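Local structure of protection of telomeres protein 1 (Schizosaccharomyces pombe, 5USB) at residues I9-R14 with T94-L99; S16-V21 with P126-I131; E42-M47 with G100-I105. The protein binds single-stranded telomeric DNA, here through its second DNA-binding domain, Pot1pC, to protect the 3' overhang of chromosome ends and regulate telomerase. The protein carries 1 engineered substitution. All coordinates share one frame; numbering follows the deposited sequence. Where two conformers were deposited one is given.

Contact 1. Residues I9-R14 with T94-L99. With nucleotides of chain B.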
# COMPACT_ATOMS: atom_id res chain seq x y z
N ILE A 9 3.56 -2.10 -11.08
CA ILE A 9 2.12 -2.13 -11.19
C ILE A 9 1.64 -0.98 -12.06
O ILE A 9 2.25 0.08 -12.18
CB ILE A 9 1.44 -2.14 -9.81
CG1 ILE A 9 1.65 -0.87 -9.05
CG2 ILE A 9 1.90 -3.34 -9.01
CD1 ILE A 9 0.76 -0.79 -7.85
N THR A 10 0.54 -1.22 -12.73
CA THR A 10 -0.05 -0.25 -13.64
C THR A 10 -1.51 -0.09 -13.29
O THR A 10 -2.07 -0.87 -12.51
CB THR A 10 0.09 -0.71 -15.10
OG1 THR A 10 -0.57 -1.97 -15.23
CG2 THR A 10 1.57 -0.85 -15.49
N PRO A 11 -2.16 0.91 -13.84
CA PRO A 11 -3.56 1.16 -13.48
C PRO A 11 -4.47 0.09 -14.05
O PRO A 11 -4.20 -0.50 -15.09
CB PRO A 11 -3.84 2.52 -14.12
CG PRO A 11 -2.50 3.09 -14.37
CD PRO A 11 -1.64 1.97 -14.71
N HIS A 12 -5.56 -0.17 -13.32
CA HIS A 12 -6.66 -1.01 -13.81
C HIS A 12 -6.21 -2.44 -14.05
O HIS A 12 -6.51 -3.07 -15.07
CB HIS A 12 -7.27 -0.36 -15.04
CG HIS A 12 -7.67 1.06 -14.81
ND1 HIS A 12 -7.17 2.10 -15.55
CD2 HIS A 12 -8.50 1.61 -13.90
CE1 HIS A 12 -7.69 3.24 -15.11
NE2 HIS A 12 -8.51 2.96 -14.11
N GLN A 13 -5.49 -2.97 -13.08
CA GLN A 13 -5.12 -4.37 -13.09
C GLN A 13 -5.32 -4.93 -11.70
O GLN A 13 -5.48 -4.19 -10.72
CB GLN A 13 -3.69 -4.58 -13.55
CG GLN A 13 -2.67 -4.17 -12.51
CD GLN A 13 -1.25 -4.45 -12.94
OE1 GLN A 13 -0.30 -4.06 -12.25
NE2 GLN A 13 -1.07 -5.10 -14.09
N ARG A 14 -5.37 -6.25 -11.64
CA ARG A 14 -5.27 -6.97 -10.39
C ARG A 14 -3.79 -7.26 -10.13
O ARG A 14 -3.08 -7.68 -11.03
CB ARG A 14 -6.09 -8.27 -10.49
CG ARG A 14 -5.67 -9.39 -9.56
CD ARG A 14 -6.56 -10.63 -9.71
NE ARG A 14 -6.22 -11.44 -10.88
CZ ARG A 14 -5.25 -12.34 -10.91
NH1 ARG A 14 -4.50 -12.56 -9.83
NH2 ARG A 14 -5.01 -13.04 -12.01
N THR A 94 -6.17 -1.89 -8.87
CA THR A 94 -5.65 -0.54 -8.93
C THR A 94 -6.54 0.34 -9.81
O THR A 94 -7.28 -0.13 -10.68
CB THR A 94 -4.24 -0.52 -9.50
OG1 THR A 94 -4.31 -0.94 -10.86
CG2 THR A 94 -3.36 -1.45 -8.75
N LYS A 95 -6.48 1.64 -9.56
CA LYS A 95 -7.21 2.61 -10.35
C LYS A 95 -6.42 3.90 -10.35
O LYS A 95 -5.35 4.01 -9.73
CB LYS A 95 -8.63 2.84 -9.81
CG LYS A 95 -8.69 3.37 -8.40
CD LYS A 95 -10.11 3.65 -7.96
CE LYS A 95 -10.63 4.93 -8.55
NZ LYS A 95 -11.59 5.56 -7.63
N ILE A 96 -6.96 4.88 -11.06
CA ILE A 96 -6.41 6.22 -11.13
C ILE A 96 -7.42 7.15 -10.51
O ILE A 96 -8.63 7.01 -10.76
CB ILE A 96 -6.13 6.62 -12.59
CG1 ILE A 96 -5.09 5.68 -13.19
CG2 ILE A 96 -5.69 8.05 -12.65
CD1 ILE A 96 -3.71 5.86 -12.60
N ASP A 97 -6.96 8.09 -9.69
CA ASP A 97 -7.89 8.99 -9.03
C ASP A 97 -8.16 10.19 -9.93
O ASP A 97 -7.73 10.25 -11.09
CB ASP A 97 -7.39 9.39 -7.63
CG ASP A 97 -6.17 10.30 -7.63
OD1 ASP A 97 -5.82 10.90 -8.65
OD2 ASP A 97 -5.54 10.45 -6.54
N HIS A 98 -8.92 11.11 -9.40
CA HIS A 98 -9.36 12.25 -10.18
C HIS A 98 -8.26 13.10 -10.71
O HIS A 98 -8.40 13.75 -11.69
CB HIS A 98 -10.28 13.12 -9.34
CG HIS A 98 -11.65 12.55 -9.16
ND1 HIS A 98 -12.52 12.35 -10.21
CD2 HIS A 98 -12.32 12.18 -8.04
CE1 HIS A 98 -13.65 11.85 -9.75
NE2 HIS A 98 -13.55 11.73 -8.43
N LEU A 99 -7.13 13.04 -10.04
CA LEU A 99 -5.98 13.85 -10.37
C LEU A 99 -4.90 13.08 -11.10
O LEU A 99 -3.83 13.63 -11.34
CB LEU A 99 -5.40 14.47 -9.10
CG LEU A 99 -6.39 15.30 -8.26
CD1 LEU A 99 -5.73 15.81 -7.00
CD2 LEU A 99 -6.93 16.47 -9.09
P DT B 4 -10.04 17.16 -0.69
OP1 DT B 4 -9.94 18.11 0.40
OP2 DT B 4 -10.53 17.60 -1.98
O5' DT B 4 -8.56 16.61 -0.87
C5' DT B 4 -7.97 15.81 0.15
C4' DT B 4 -6.61 15.31 -0.28
O4' DT B 4 -6.77 14.31 -1.31
C3' DT B 4 -5.68 16.37 -0.87
O3' DT B 4 -4.33 16.03 -0.54
C2' DT B 4 -5.87 16.18 -2.36
C1' DT B 4 -6.00 14.67 -2.43
N1 DT B 4 -6.68 14.15 -3.63
C2 DT B 4 -6.13 13.09 -4.29
O2 DT B 4 -5.14 12.51 -3.90
N3 DT B 4 -6.84 12.67 -5.38
C4 DT B 4 -7.99 13.22 -5.89
O4 DT B 4 -8.51 12.73 -6.89
C5 DT B 4 -8.51 14.34 -5.16
C7 DT B 4 -9.77 14.99 -5.63
C6 DT B 4 -7.83 14.76 -4.09
P DG B 2 -19.13 8.95 -3.02
OP1 DG B 2 -20.32 9.54 -2.37
OP2 DG B 2 -18.90 9.11 -4.46
O5' DG B 2 -17.85 9.48 -2.24
C5' DG B 2 -17.81 9.45 -0.82
C4' DG B 2 -16.38 9.69 -0.37
O4' DG B 2 -15.60 8.48 -0.41
C3' DG B 2 -15.61 10.65 -1.25
O3' DG B 2 -15.98 11.95 -0.83
C2' DG B 2 -14.17 10.29 -0.90
C1' DG B 2 -14.24 8.79 -0.69
N9 DG B 2 -13.84 8.00 -1.85
C8 DG B 2 -14.69 7.36 -2.70
N7 DG B 2 -14.08 6.71 -3.65
C5 DG B 2 -12.74 6.97 -3.43
C6 DG B 2 -11.60 6.54 -4.14
O6 DG B 2 -11.55 5.81 -5.13
N1 DG B 2 -10.43 7.04 -3.59
C2 DG B 2 -10.37 7.83 -2.46
N2 DG B 2 -9.15 8.19 -2.06
N3 DG B 2 -11.43 8.24 -1.79
C4 DG B 2 -12.57 7.77 -2.32
P DT B 3 -15.64 13.19 -1.69
OP1 DT B 3 -16.35 14.34 -1.15
OP2 DT B 3 -15.77 12.84 -3.10
O5' DT B 3 -14.12 13.47 -1.37
C5' DT B 3 -13.70 13.68 -0.04
C4' DT B 3 -12.23 14.00 -0.07
O4' DT B 3 -11.55 12.87 -0.65
C3' DT B 3 -11.85 15.20 -0.94
O3' DT B 3 -10.85 15.89 -0.17
C2' DT B 3 -11.41 14.55 -2.24
C1' DT B 3 -10.79 13.27 -1.76
N1 DT B 3 -10.85 12.22 -2.77
C2 DT B 3 -9.68 11.65 -3.17
O2 DT B 3 -8.61 11.93 -2.67
N3 DT B 3 -9.81 10.68 -4.13
C4 DT B 3 -10.98 10.27 -4.74
O4 DT B 3 -10.94 9.40 -5.60
C5 DT B 3 -12.18 10.92 -4.28
C7 DT B 3 -13.49 10.52 -4.86
C6 DT B 3 -12.05 11.86 -3.33
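Four hydrogen bonds tie the loop I9-R14 to the start of T94-L99, all involving T94. Its OG1, held between backbone N and carbonyl carbon (chi1 66°), donates in plane to a lone pair of T10 O at 2.8 Å and accepts the nearly straight N-H of Q13 at 3.2 Å. The backbone of T94 adds N to Q13 O at 3.0 Å, almost along the C=O axis, and a weak bond from H12 N to T94 O. Within the loop, the extended Q13 brings OE1 within 3.0 Å of T10 N, which donates from above the amide plane.

Apolar packing is small: P11 lies alongside I96, CG against CD1 at 3.5 Å. Separately, the H12 side chain crosses that of I96 at about a right angle, CE1 nearest CG1.

On the DNA side, K95 NZ donates to O6 of DG2 of chain B at 2.5 Å. D97 OD2 takes a straight bond from N3 of DT4 of chain B at 2.8 Å, while D97 OD1 accepts L99 N in an Asx turn and also Y101 N. T94, through hydroxyl and backbone, thus joins loop to strand; beyond it, charged side chains read thymine N3 and guanine O6.

Contact 2. Residues S16-V21 with P126-I131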
# COMPACT_ATOMS: atom_id res chain seq x y z
N SER A 16 -0.60 -8.29 -6.90
CA SER A 16 -0.20 -8.75 -5.59
C SER A 16 1.20 -8.29 -5.27
O SER A 16 2.07 -8.29 -6.14
CB SER A 16 -0.25 -10.29 -5.53
OG SER A 16 -1.53 -10.77 -5.87
N PHE A 17 1.44 -7.90 -4.00
CA PHE A 17 2.74 -7.37 -3.63
C PHE A 17 2.94 -7.44 -2.12
O PHE A 17 1.98 -7.52 -1.35
CB PHE A 17 2.92 -5.92 -4.12
CG PHE A 17 1.82 -4.98 -3.70
CD1 PHE A 17 1.87 -4.34 -2.48
CD2 PHE A 17 0.77 -4.71 -4.56
CE1 PHE A 17 0.86 -3.49 -2.09
CE2 PHE A 17 -0.24 -3.83 -4.19
CZ PHE A 17 -0.18 -3.23 -2.94
N TYR A 18 4.20 -7.37 -1.73
CA TYR A 18 4.64 -7.20 -0.36
C TYR A 18 5.01 -5.73 -0.17
O TYR A 18 5.57 -5.10 -1.07
CB TYR A 18 5.88 -8.07 -0.08
CG TYR A 18 5.59 -9.55 -0.01
CD1 TYR A 18 5.32 -10.13 1.21
CD2 TYR A 18 5.63 -10.35 -1.14
CE1 TYR A 18 5.07 -11.48 1.30
CE2 TYR A 18 5.37 -11.70 -1.06
CZ TYR A 18 5.10 -12.25 0.15
OH TYR A 18 4.83 -13.62 0.26
N ALA A 19 4.72 -5.19 1.00
CA ALA A 19 5.03 -3.78 1.24
C ALA A 19 5.12 -3.51 2.73
O ALA A 19 4.66 -4.30 3.57
CB ALA A 19 3.97 -2.89 0.62
N GLN A 20 5.74 -2.38 3.05
CA GLN A 20 5.78 -1.88 4.41
C GLN A 20 4.81 -0.71 4.55
O GLN A 20 4.70 0.14 3.66
CB GLN A 20 7.19 -1.42 4.79
CG GLN A 20 7.27 -1.13 6.27
CD GLN A 20 8.67 -0.90 6.78
OE1 GLN A 20 9.53 -0.41 6.07
NE2 GLN A 20 8.87 -1.17 8.08
N VAL A 21 4.07 -0.71 5.66
CA VAL A 21 3.08 0.33 5.94
C VAL A 21 3.79 1.55 6.50
O VAL A 21 4.44 1.48 7.55
CB VAL A 21 2.00 -0.17 6.90
CG1 VAL A 21 1.03 0.95 7.21
CG2 VAL A 21 1.30 -1.34 6.33
N PRO A 126 11.65 -14.02 4.82
CA PRO A 126 12.53 -13.68 3.72
C PRO A 126 11.95 -12.87 2.56
O PRO A 126 12.70 -12.22 1.92
CB PRO A 126 12.92 -15.06 3.21
CG PRO A 126 12.99 -15.84 4.42
CD PRO A 126 11.90 -15.39 5.30
N GLU A 127 10.66 -12.95 2.26
CA GLU A 127 10.13 -12.17 1.19
C GLU A 127 10.24 -10.70 1.51
O GLU A 127 10.03 -9.92 0.65
CB GLU A 127 8.67 -12.51 0.92
CG GLU A 127 8.46 -13.79 0.14
CD GLU A 127 9.02 -13.78 -1.25
OE1 GLU A 127 9.27 -14.87 -1.76
OE2 GLU A 127 9.20 -12.74 -1.84
N LEU A 128 10.54 -10.36 2.75
CA LEU A 128 10.73 -8.95 3.06
C LEU A 128 12.18 -8.49 2.93
O LEU A 128 12.48 -7.32 3.18
CB LEU A 128 10.23 -8.66 4.47
CG LEU A 128 8.83 -9.16 4.80
CD1 LEU A 128 8.56 -8.91 6.24
CD2 LEU A 128 7.77 -8.49 3.93
N ASN A 129 13.10 -9.39 2.57
CA ASN A 129 14.51 -9.02 2.60
C ASN A 129 14.83 -7.92 1.61
O ASN A 129 15.72 -7.10 1.88
CB ASN A 129 15.39 -10.23 2.28
CG ASN A 129 15.49 -11.20 3.44
OD1 ASN A 129 15.13 -10.90 4.58
ND2 ASN A 129 15.99 -12.39 3.14
N GLU A 130 14.16 -7.88 0.47
CA GLU A 130 14.45 -6.85 -0.52
C GLU A 130 13.95 -5.49 -0.08
O GLU A 130 14.59 -4.47 -0.37
CB GLU A 130 13.86 -7.19 -1.88
CG GLU A 130 14.70 -8.16 -2.67
CD GLU A 130 14.16 -8.39 -4.07
OE1 GLU A 130 13.11 -7.80 -4.44
OE2 GLU A 130 14.82 -9.18 -4.80
N ILE A 131 12.78 -5.43 0.55
CA ILE A 131 12.31 -4.15 1.08
C ILE A 131 13.32 -3.58 2.05
O ILE A 131 13.63 -2.40 2.01
CB ILE A 131 10.93 -4.31 1.74
CG1 ILE A 131 9.85 -4.54 0.69
CG2 ILE A 131 10.60 -3.08 2.59
CD1 ILE A 131 8.59 -5.11 1.26
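With CG anti to the carbonyl carbon (chi1 -71°) and the ring set across the CB-CG bond, Y18 reaches out from strand 14-26 to E127. The E127 chain leaves its backbone in the same sense and then bends at chi2 (-63°), which lays its methylenes along the ring. CB stands over one face of Y18, 3.8 Å from the centroid and displaced toward the rim, a CH-pi contact. CG follows toward the phenol end and comes within 3.6 Å of Y18 OH, while the carboxylate plane lies 18° from that of the ring. The glutamate therefore meets the tyrosine chiefly through its aliphatic part.

L128 arrives at about a right angle to Y18, its CD2 4.0 Å from Y18 CD1. I131, extended at chi2, points its tip at the strand backbone: CD1 is 3.8 Å from A19 CA and equally near Y18 O. No hydrogen bond crosses between the segments, so the contact rests on dispersion packing. Q20 NE2 is hydrogen-bonded to G84 O, outside the two segments.

The 3-10 turn 126-128 and the first turn of the C-terminal helix 129-138 thus pack against the outside of strand 14-26. Y18 also touches F3, V88 and V121, and L128 meets Y86 and V121, so strands 86-90 and 117-121 join the same apolar patch.

Contact 3. Residues E42-M47 with G100-I105. With nucleotides of chain B.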
# COMPACT_ATOMS: atom_id res chain seq x y z
N GLU A 42 6.03 5.93 -11.56
CA GLU A 42 5.80 7.26 -12.09
C GLU A 42 4.39 7.79 -11.88
O GLU A 42 4.19 9.00 -12.05
CB GLU A 42 6.16 7.29 -13.59
CG GLU A 42 5.25 6.48 -14.47
CD GLU A 42 5.58 6.65 -15.96
OE1 GLU A 42 6.72 7.03 -16.27
OE2 GLU A 42 4.68 6.42 -16.80
N LEU A 43 3.41 6.94 -11.49
CA LEU A 43 2.05 7.39 -11.23
C LEU A 43 1.73 7.52 -9.73
O LEU A 43 0.62 7.91 -9.38
CB LEU A 43 1.04 6.46 -11.88
CG LEU A 43 1.17 6.30 -13.39
CD1 LEU A 43 0.18 5.29 -13.85
CD2 LEU A 43 0.90 7.62 -14.04
N PHE A 44 2.70 7.25 -8.85
CA PHE A 44 2.48 7.52 -7.44
C PHE A 44 2.58 9.03 -7.17
O PHE A 44 3.21 9.79 -7.92
CB PHE A 44 3.52 6.77 -6.58
CG PHE A 44 3.40 5.26 -6.59
CD1 PHE A 44 2.34 4.59 -7.17
CD2 PHE A 44 4.38 4.50 -5.97
CE1 PHE A 44 2.25 3.21 -7.11
CE2 PHE A 44 4.28 3.11 -5.92
CZ PHE A 44 3.22 2.46 -6.53
N PHE A 45 1.97 9.47 -6.09
CA PHE A 45 2.03 10.88 -5.74
C PHE A 45 3.44 11.25 -5.27
O PHE A 45 4.06 10.52 -4.49
CB PHE A 45 1.03 11.18 -4.63
CG PHE A 45 0.95 12.65 -4.26
CD1 PHE A 45 0.16 13.50 -5.01
CD2 PHE A 45 1.69 13.18 -3.23
CE1 PHE A 45 0.11 14.85 -4.71
CE2 PHE A 45 1.63 14.50 -2.93
CZ PHE A 45 0.85 15.35 -3.67
N PRO A 46 3.98 12.40 -5.70
CA PRO A 46 5.30 12.79 -5.20
C PRO A 46 5.23 13.41 -3.83
O PRO A 46 4.80 14.57 -3.67
CB PRO A 46 5.79 13.78 -6.26
CG PRO A 46 4.55 14.37 -6.84
CD PRO A 46 3.50 13.30 -6.76
N MET A 47 5.64 12.64 -2.81
CA MET A 47 5.58 13.13 -1.44
C MET A 47 6.67 14.17 -1.19
O MET A 47 7.86 13.91 -1.40
CB MET A 47 5.71 11.94 -0.47
CG MET A 47 4.53 10.99 -0.52
SD MET A 47 2.97 11.72 0.04
CE MET A 47 3.41 12.18 1.68
N GLY A 100 -5.15 11.81 -11.43
CA GLY A 100 -4.24 11.04 -12.24
C GLY A 100 -3.28 10.14 -11.49
O GLY A 100 -2.42 9.53 -12.14
N TYR A 101 -3.39 10.03 -10.17
CA TYR A 101 -2.46 9.22 -9.39
C TYR A 101 -2.99 7.80 -9.20
O TYR A 101 -4.20 7.59 -9.07
CB TYR A 101 -2.20 9.85 -8.02
CG TYR A 101 -1.66 11.25 -8.13
CD1 TYR A 101 -0.34 11.46 -8.51
CD2 TYR A 101 -2.47 12.34 -7.89
CE1 TYR A 101 0.16 12.78 -8.65
CE2 TYR A 101 -1.98 13.63 -8.02
CZ TYR A 101 -0.68 13.83 -8.38
OH TYR A 101 -0.20 15.11 -8.51
N LEU A 102 -2.08 6.84 -9.20
CA LEU A 102 -2.40 5.46 -8.92
C LEU A 102 -2.86 5.31 -7.48
O LEU A 102 -2.34 5.98 -6.57
CB LEU A 102 -1.16 4.60 -9.14
CG LEU A 102 -1.10 3.65 -10.31
CD1 LEU A 102 0.18 2.81 -10.23
CD2 LEU A 102 -2.30 2.76 -10.36
N GLU A 103 -3.85 4.46 -7.27
CA GLU A 103 -4.24 4.07 -5.94
C GLU A 103 -4.73 2.63 -5.98
O GLU A 103 -5.02 2.08 -7.04
CB GLU A 103 -5.30 5.03 -5.35
CG GLU A 103 -6.53 5.18 -6.20
CD GLU A 103 -7.59 6.10 -5.60
OE1 GLU A 103 -7.40 6.57 -4.46
OE2 GLU A 103 -8.61 6.33 -6.28
N CYS A 104 -4.77 2.02 -4.81
CA CYS A 104 -5.24 0.66 -4.64
C CYS A 104 -6.55 0.67 -3.86
O CYS A 104 -6.70 1.42 -2.89
CB CYS A 104 -4.16 -0.15 -3.93
SG CYS A 104 -4.56 -1.80 -3.44
N ILE A 105 -7.48 -0.18 -4.27
CA ILE A 105 -8.83 -0.19 -3.74
C ILE A 105 -9.18 -1.60 -3.32
O ILE A 105 -8.94 -2.56 -4.06
CB ILE A 105 -9.84 0.32 -4.78
CG1 ILE A 105 -9.52 1.76 -5.18
CG2 ILE A 105 -11.22 0.19 -4.22
CD1 ILE A 105 -9.53 2.75 -4.06
P DA B 5 -3.21 17.14 -0.34
OP1 DA B 5 -3.70 18.12 0.60
OP2 DA B 5 -2.70 17.51 -1.64
O5' DA B 5 -2.07 16.32 0.39
C5' DA B 5 -2.27 15.86 1.71
C4' DA B 5 -1.23 14.81 2.01
O4' DA B 5 -1.51 13.63 1.23
C3' DA B 5 0.19 15.22 1.63
O3' DA B 5 1.13 14.69 2.56
C2' DA B 5 0.35 14.65 0.23
C1' DA B 5 -0.49 13.39 0.29
N9 DA B 5 -1.14 13.02 -0.96
C8 DA B 5 -1.87 13.83 -1.78
N7 DA B 5 -2.38 13.21 -2.81
C5 DA B 5 -2.02 11.89 -2.62
C6 DA B 5 -2.27 10.73 -3.36
N6 DA B 5 -2.98 10.71 -4.48
N1 DA B 5 -1.74 9.57 -2.90
C2 DA B 5 -1.02 9.60 -1.78
N3 DA B 5 -0.72 10.62 -1.00
C4 DA B 5 -1.26 11.76 -1.47
P DG B 2 -19.13 8.95 -3.02
OP1 DG B 2 -20.32 9.54 -2.37
OP2 DG B 2 -18.90 9.11 -4.46
O5' DG B 2 -17.85 9.48 -2.24
C5' DG B 2 -17.81 9.45 -0.82
C4' DG B 2 -16.38 9.69 -0.37
O4' DG B 2 -15.60 8.48 -0.41
C3' DG B 2 -15.61 10.65 -1.25
O3' DG B 2 -15.98 11.95 -0.83
C2' DG B 2 -14.17 10.29 -0.90
C1' DG B 2 -14.24 8.79 -0.69
N9 DG B 2 -13.84 8.00 -1.85
C8 DG B 2 -14.69 7.36 -2.70
N7 DG B 2 -14.08 6.71 -3.65
C5 DG B 2 -12.74 6.97 -3.43
C6 DG B 2 -11.60 6.54 -4.14
O6 DG B 2 -11.55 5.81 -5.13
N1 DG B 2 -10.43 7.04 -3.59
C2 DG B 2 -10.37 7.83 -2.46
N2 DG B 2 -9.15 8.19 -2.06
N3 DG B 2 -11.43 8.24 -1.79
C4 DG B 2 -12.57 7.77 -2.32
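F45 and Y101 form a T-shaped pair: the edge of F45 points at the face of Y101, with centroids 5.0 Å apart and planes at 67°. F45 CD1 makes the nearest approach, 3.5 Å from Y101 CZ. With CG anti to the backbone N (chi1 -176°), F45 turns one face to the adenine of DA5 of chain B, whose C8 lies over the ring centre; P46 CD covers the opposite face toward its rim. Y101 flanks the same base, its CB 3.7 Å from N6 of DA5 of chain B.

Beside the aromatic pair, L43 and L102 cross obliquely, CB to CG at 3.9 Å, and F44 swings CE1 to within 3.8 Å of L102 CD1. The backbones are joined by a hydrogen bond of 2.9 Å from L102 N to L43 O, met from above the carbonyl plane; that oxygen also lies at the edge of the Y101 ring.

E103, its chain extended beyond CG, reaches guanine: OE1 accepts N1 of DG2 of chain B at 3.2 Å, with weak bonds from N2 to OE1 and N1 to OE2. Those bonds are this protein's own; an aromatic face laid against a base is typical of OB-folds, here holding deoxynucleotides of a telomeric-sequence RNA/DNA chimera.

In the fold
The three contacts lie in one OB-fold domain and reach one curled sheet. Contacts 1 and 3 are neighbours, their centres about 8 Å apart: consecutive antiparallel strands 92-96 and 102-106 carry their second segments, and the turn between them faces the DNA. They meet where K95 pairs loosely with E103 and where P11 packs on L43. Contact 2 lies about 20 Å from the centre of contact 1 and about 19 Å from that of contact 3, and its nearest atom is about 11 Å from the nucleic acid. Along the chain contact 1 crosses both others, whereas contact 3 nests inside contact 2. Base recognition and C-terminal helix packing thus occupy separate parts of the same sheet.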